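Local coordinates for invasion protein InvA (Salmonella enterica subsp. enterica serovar Typhimurium, PDB 3LW9) that is an inner-membrane component of a type III secretion system, involved in bacterial invasion of intestinal epithelial cells, represented here by part of its cytoplasmic domain, at residues L5-P10 with N52-L57. The protein carries 2 engineered substitutions. Residues are numbered along the deposited sequence; the frame is centred on the assembly and turned at random.
Sequences LILLVP and NSIVLL
L8 lays its CD1 methyl against CD1 of L57, the two side chains crossing at about a right angle and packed tightly at 3.4 Å. Its other methyl, CD2, rests on CB of V55, 3.8 Å away. With CG2 anti to the backbone N (chi1 -55°, measured to CG1), I6 brings this branch to 4.0 Å from L57 CD1, the two side chains crossing at a slant, while the end of I6 leads away; I6 also touches L42 and R44 of strand 41-45. Strands 5-9 and 53-58 are the antiparallel central pair of a four-stranded mixed sheet in the cytoplasmic part of InvA, flanked by 41-45, parallel to 5-9, and by 61-67. Two hydrogen-bonded pairs join them: I6 and L57 exchange nearly straight bonds (I6 N to L57 O 2.9 Å, 178° at the hydrogen), whereas L8 N reaches V55 O at a more bent 146°. L7 and L56 form the intervening non-hydrogen-bonded pair. On the face of L5, L7, V9, I54 and L56, the CD2 methyl of L7 sits between L56 CD1 (3.8 Å) and I54 CG2 (4.0 Å). I54 and V9 run side by side there, with CD1 of I54 only 3.3 Å from V9 CG1. Helix 120-151 packs against part of this face, with L124 touching I54 and L128 touching L56.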
# COMPACT_ATOMS: atom_id res chain seq x y z
N LEU A 5 -2.65 1.77 14.88
CA LEU A 5 -2.75 0.95 13.67
C LEU A 5 -2.30 -0.46 14.01
O LEU A 5 -1.26 -0.65 14.66
CB LEU A 5 -1.81 1.46 12.57
CG LEU A 5 -1.89 2.89 12.02
CD1 LEU A 5 -1.04 2.95 10.77
CD2 LEU A 5 -3.28 3.33 11.73
N ILE A 6 -3.04 -1.46 13.56
CA ILE A 6 -2.65 -2.84 13.82
C ILE A 6 -2.30 -3.54 12.51
O ILE A 6 -3.03 -3.43 11.55
CB ILE A 6 -3.80 -3.66 14.48
CG1 ILE A 6 -4.33 -3.00 15.76
CG2 ILE A 6 -3.36 -5.09 14.74
CD1 ILE A 6 -3.32 -2.73 16.80
N LEU A 7 -1.17 -4.24 12.47
CA LEU A 7 -0.82 -5.05 11.33
C LEU A 7 -0.83 -6.50 11.78
O LEU A 7 0.01 -6.90 12.62
CB LEU A 7 0.56 -4.70 10.82
CG LEU A 7 0.81 -3.28 10.32
CD1 LEU A 7 2.28 -3.14 9.88
CD2 LEU A 7 -0.14 -2.95 9.17
N LEU A 8 -1.78 -7.26 11.24
CA LEU A 8 -1.79 -8.72 11.30
C LEU A 8 -0.74 -9.25 10.34
O LEU A 8 -0.77 -8.93 9.13
CB LEU A 8 -3.13 -9.28 10.88
CG LEU A 8 -4.32 -9.15 11.83
CD1 LEU A 8 -4.21 -7.91 12.65
CD2 LEU A 8 -5.64 -9.22 11.11
N VAL A 9 0.17 -10.05 10.89
CA VAL A 9 1.30 -10.56 10.15
C VAL A 9 1.40 -12.08 10.28
O VAL A 9 0.82 -12.69 11.21
CB VAL A 9 2.61 -9.88 10.56
CG1 VAL A 9 2.53 -8.36 10.37
CG2 VAL A 9 2.99 -10.22 12.00
N PRO A 10 2.14 -12.72 9.35
CA PRO A 10 2.21 -14.17 9.46
C PRO A 10 2.95 -14.57 10.70
O PRO A 10 3.92 -13.91 11.09
CB PRO A 10 2.96 -14.59 8.20
CG PRO A 10 2.65 -13.45 7.22
CD PRO A 10 2.67 -12.24 8.05
N ASN A 52 3.52 -13.92 3.40
CA ASN A 52 3.53 -12.85 2.40
C ASN A 52 2.25 -11.99 2.36
O ASN A 52 2.01 -11.25 1.41
CB ASN A 52 3.91 -13.43 1.02
CG ASN A 52 5.25 -14.18 1.05
OD1 ASN A 52 6.28 -13.70 1.57
ND2 ASN A 52 5.24 -15.35 0.48
N SER A 53 1.44 -12.08 3.42
CA SER A 53 0.18 -11.34 3.53
C SER A 53 0.19 -10.55 4.82
O SER A 53 0.67 -11.07 5.85
CB SER A 53 -1.01 -12.29 3.52
OG SER A 53 -0.99 -13.14 2.40
N ILE A 54 -0.27 -9.28 4.76
CA ILE A 54 -0.41 -8.39 5.91
C ILE A 54 -1.81 -7.73 5.87
O ILE A 54 -2.30 -7.32 4.79
CB ILE A 54 0.65 -7.27 5.93
CG1 ILE A 54 2.07 -7.83 5.88
CG2 ILE A 54 0.45 -6.31 7.14
CD1 ILE A 54 2.82 -7.72 7.18
N VAL A 55 -2.48 -7.70 7.02
CA VAL A 55 -3.76 -7.00 7.12
C VAL A 55 -3.61 -5.75 7.99
O VAL A 55 -3.08 -5.79 9.11
CB VAL A 55 -4.88 -7.93 7.59
CG1 VAL A 55 -6.22 -7.17 7.62
CG2 VAL A 55 -4.98 -9.13 6.66
N LEU A 56 -4.03 -4.61 7.45
CA LEU A 56 -4.07 -3.36 8.19
C LEU A 56 -5.44 -3.17 8.82
O LEU A 56 -6.43 -3.12 8.12
CB LEU A 56 -3.80 -2.19 7.26
CG LEU A 56 -3.93 -0.77 7.83
CD1 LEU A 56 -3.06 -0.50 9.04
CD2 LEU A 56 -3.64 0.22 6.72
N LEU A 57 -5.46 -3.09 10.15
CA LEU A 57 -6.65 -2.72 10.88
C LEU A 57 -6.48 -1.32 11.45
O LEU A 57 -5.44 -0.97 12.02
CB LEU A 57 -6.90 -3.67 12.05
CG LEU A 57 -6.66 -5.17 11.80
CD1 LEU A 57 -6.95 -5.93 13.11
CD2 LEU A 57 -7.55 -5.65 10.64